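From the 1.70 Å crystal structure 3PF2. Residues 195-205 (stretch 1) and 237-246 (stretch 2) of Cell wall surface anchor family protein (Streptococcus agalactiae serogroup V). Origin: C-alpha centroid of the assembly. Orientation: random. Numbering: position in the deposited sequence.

Stretch 1 195-205: QTLGGAEFDLL
Stretch 2, residues 237-246: PIKLKSHTDG

A ladder of backbone hydrogen bonds joins the two stretches. L240 N donates to F202 O at 2.7 Å and F202 N to L240 O at 2.9 Å, which makes F202 and L240 the hydrogen-bonded pair; their CA atoms are 5.1 Å apart. The ladder extends through L204 N to I238 O (3.0 Å, nearly linear at 178°) and S242 N to A200 O (2.9 Å). The stretches run antiparallel, the axes of strands 201-205 and 239-241 lying at 146° with a closest approach of 4.6 Å. Beyond the strand, G199 N reaches S242 O at 2.9 Å and 177°.

S242, with chi1 p (61°), adds a side-chain link: its OG donates to L197 O at 2.9 Å and accepts from A200 N at 3.1 Å, so one buried hydroxyl ties down the loop before the strand. G199, at phi/psi 89/0, adopts a conformation that calls for glycine.

E201 with K241 (CA-CA 4.4 Å) and D203 with K239 (CA-CA 4.5 Å) are non-hydrogen-bonded pairs. There, CA-H...O contacts bring K241 CA to A200 O, E201 CA to L240 O and K239 CA to F202 O, each at 3.2 Å. These four side chains share one face. D203 (m) and K239 (m, t, t, p) approach without a salt bridge, OD1 of D203 lying 4.2 Å from NZ of K239.

F202 (m, chi2 -98°) and L240 (m, t) occupy the other face. Further along, L204 (t, p) packs its CD2 3.8 Å from CG2 of I238 (m, t), and a water donates to L204 O and I238 O, both at 2.9 Å.

At the far end, a type I turn from H243 to G246 closes with G246 N to H243 O at 2.8 Å. G246, at phi 83°, places its CA 3.4 Å from L197 O; an ideal CB there would clash with T196 CB.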

# COMPACT_ATOMS: atom_id res chain seq x y z
N GLN A 195 33.91 -19.51 1.52
CA GLN A 195 33.88 -18.53 2.60
C GLN A 195 32.99 -17.34 2.30
O GLN A 195 32.76 -16.99 1.15
CB GLN A 195 35.29 -18.03 2.94
CG GLN A 195 35.98 -17.31 1.81
CD GLN A 195 37.46 -17.15 2.06
OE1 GLN A 195 37.88 -16.63 3.10
NE2 GLN A 195 38.27 -17.61 1.11
N THR A 196 32.49 -16.73 3.37
CA THR A 196 31.69 -15.52 3.27
C THR A 196 32.62 -14.32 3.31
O THR A 196 33.73 -14.40 3.88
CB THR A 196 30.66 -15.45 4.41
OG1 THR A 196 31.35 -15.55 5.67
CG2 THR A 196 29.64 -16.58 4.29
N LEU A 197 32.20 -13.23 2.69
CA LEU A 197 33.07 -12.06 2.55
C LEU A 197 32.33 -10.80 2.94
O LEU A 197 31.23 -10.54 2.45
CB LEU A 197 33.57 -11.94 1.10
CG LEU A 197 34.39 -13.10 0.50
CD1 LEU A 197 34.60 -12.87 -0.99
CD2 LEU A 197 35.75 -13.26 1.22
N GLY A 198 32.95 -10.02 3.82
CA GLY A 198 32.38 -8.73 4.21
C GLY A 198 32.94 -7.58 3.39
O GLY A 198 34.02 -7.70 2.79
N GLY A 199 32.22 -6.46 3.37
CA GLY A 199 32.74 -5.23 2.78
C GLY A 199 32.48 -4.99 1.31
O GLY A 199 32.92 -3.99 0.77
N ALA A 200 31.80 -5.92 0.63
CA ALA A 200 31.38 -5.66 -0.75
C ALA A 200 30.30 -4.61 -0.69
O ALA A 200 29.47 -4.62 0.22
CB ALA A 200 30.87 -6.94 -1.42
N GLU A 201 30.33 -3.66 -1.63
CA GLU A 201 29.30 -2.63 -1.71
C GLU A 201 28.58 -2.65 -3.05
O GLU A 201 29.20 -2.94 -4.10
CB GLU A 201 29.89 -1.24 -1.40
CG GLU A 201 30.52 -1.17 -0.00
CD GLU A 201 31.07 0.19 0.38
OE1 GLU A 201 31.03 1.13 -0.45
OE2 GLU A 201 31.54 0.31 1.52
N PHE A 202 27.27 -2.37 -3.01
CA PHE A 202 26.42 -2.43 -4.19
C PHE A 202 25.45 -1.27 -4.28
O PHE A 202 24.76 -0.94 -3.30
CB PHE A 202 25.58 -3.74 -4.21
CG PHE A 202 26.39 -4.99 -3.97
CD1 PHE A 202 26.82 -5.77 -5.04
CD2 PHE A 202 26.70 -5.39 -2.67
CE1 PHE A 202 27.57 -6.93 -4.82
CE2 PHE A 202 27.46 -6.53 -2.44
CZ PHE A 202 27.88 -7.31 -3.52
N ASP A 203 25.36 -0.65 -5.46
CA ASP A 203 24.24 0.23 -5.78
C ASP A 203 22.99 -0.59 -6.10
O ASP A 203 23.05 -1.52 -6.91
CB ASP A 203 24.54 1.09 -7.01
CG ASP A 203 25.64 2.11 -6.79
OD1 ASP A 203 26.00 2.40 -5.62
OD2 ASP A 203 26.14 2.62 -7.81
N LEU A 204 21.87 -0.23 -5.50
CA LEU A 204 20.59 -0.88 -5.81
C LEU A 204 19.87 -0.13 -6.93
O LEU A 204 19.64 1.10 -6.83
CB LEU A 204 19.70 -0.97 -4.57
CG LEU A 204 18.26 -1.45 -4.79
CD1 LEU A 204 18.17 -2.95 -5.15
CD2 LEU A 204 17.40 -1.13 -3.57
N LEU A 205 19.52 -0.87 -7.98
CA LEU A 205 18.92 -0.30 -9.19
C LEU A 205 17.61 -1.00 -9.57
O LEU A 205 17.41 -2.19 -9.29
CB LEU A 205 19.89 -0.44 -10.38
CG LEU A 205 21.35 -0.02 -10.20
CD1 LEU A 205 22.16 -0.38 -11.44
CD2 LEU A 205 21.48 1.46 -9.88
N PRO A 237 20.88 7.76 -3.62
CA PRO A 237 20.74 6.37 -4.08
C PRO A 237 20.96 5.36 -2.95
O PRO A 237 21.76 5.61 -2.03
CB PRO A 237 21.84 6.23 -5.14
CG PRO A 237 22.22 7.65 -5.51
CD PRO A 237 22.02 8.44 -4.27
N ILE A 238 20.25 4.24 -3.01
CA ILE A 238 20.43 3.16 -2.03
C ILE A 238 21.70 2.38 -2.36
O ILE A 238 21.89 1.93 -3.49
CB ILE A 238 19.19 2.22 -1.97
CG1 ILE A 238 18.02 2.94 -1.30
CG2 ILE A 238 19.52 0.91 -1.21
CD1 ILE A 238 16.69 2.25 -1.39
N LYS A 239 22.57 2.25 -1.37
CA LYS A 239 23.81 1.51 -1.52
C LYS A 239 23.91 0.55 -0.34
O LYS A 239 23.74 0.96 0.80
CB LYS A 239 25.03 2.45 -1.56
CG LYS A 239 24.91 3.53 -2.63
CD LYS A 239 26.12 4.46 -2.65
CE LYS A 239 26.18 5.27 -3.94
NZ LYS A 239 25.02 6.21 -4.10
N LEU A 240 24.15 -0.72 -0.64
CA LEU A 240 24.15 -1.79 0.37
C LEU A 240 25.55 -2.36 0.55
O LEU A 240 26.43 -2.13 -0.28
CB LEU A 240 23.17 -2.90 -0.05
CG LEU A 240 21.73 -2.48 -0.36
CD1 LEU A 240 20.92 -3.67 -0.86
CD2 LEU A 240 21.07 -1.87 0.87
N LYS A 241 25.75 -3.11 1.63
CA LYS A 241 27.07 -3.60 2.00
C LYS A 241 26.94 -5.01 2.59
O LYS A 241 26.00 -5.29 3.32
CB LYS A 241 27.67 -2.63 3.03
CG LYS A 241 28.93 -3.00 3.76
CD LYS A 241 29.30 -1.91 4.78
CE LYS A 241 28.73 -2.20 6.18
NZ LYS A 241 28.64 -0.99 7.05
N SER A 242 27.88 -5.90 2.27
CA SER A 242 27.88 -7.19 2.95
C SER A 242 28.50 -7.05 4.35
O SER A 242 29.54 -6.39 4.52
CB SER A 242 28.56 -8.29 2.13
OG SER A 242 29.92 -7.99 1.87
N HIS A 243 27.84 -7.67 5.32
CA HIS A 243 28.30 -7.70 6.71
C HIS A 243 29.45 -8.72 6.84
O HIS A 243 29.76 -9.44 5.89
CB HIS A 243 27.11 -8.03 7.63
CG HIS A 243 27.42 -8.02 9.10
ND1 HIS A 243 28.18 -7.03 9.70
CD2 HIS A 243 27.05 -8.85 10.10
CE1 HIS A 243 28.28 -7.26 10.99
NE2 HIS A 243 27.60 -8.37 11.26
N THR A 244 30.08 -8.76 8.00
CA THR A 244 31.25 -9.62 8.21
C THR A 244 30.94 -11.12 8.12
O THR A 244 31.86 -11.93 8.10
CB THR A 244 31.91 -9.30 9.56
OG1 THR A 244 30.94 -9.40 10.60
CG2 THR A 244 32.48 -7.90 9.54
N ASP A 245 29.65 -11.48 8.09
CA ASP A 245 29.21 -12.86 7.86
C ASP A 245 28.75 -13.07 6.41
O ASP A 245 28.13 -14.09 6.07
CB ASP A 245 28.08 -13.26 8.85
CG ASP A 245 26.85 -12.36 8.75
OD1 ASP A 245 26.78 -11.52 7.84
OD2 ASP A 245 25.95 -12.50 9.60
N GLY A 246 29.06 -12.10 5.55
CA GLY A 246 28.71 -12.16 4.14
C GLY A 246 27.29 -11.71 3.83
O GLY A 246 26.97 -11.45 2.67
O HOH W 1 33.10 -13.70 6.55
O HOH W 2 21.62 3.05 -6.10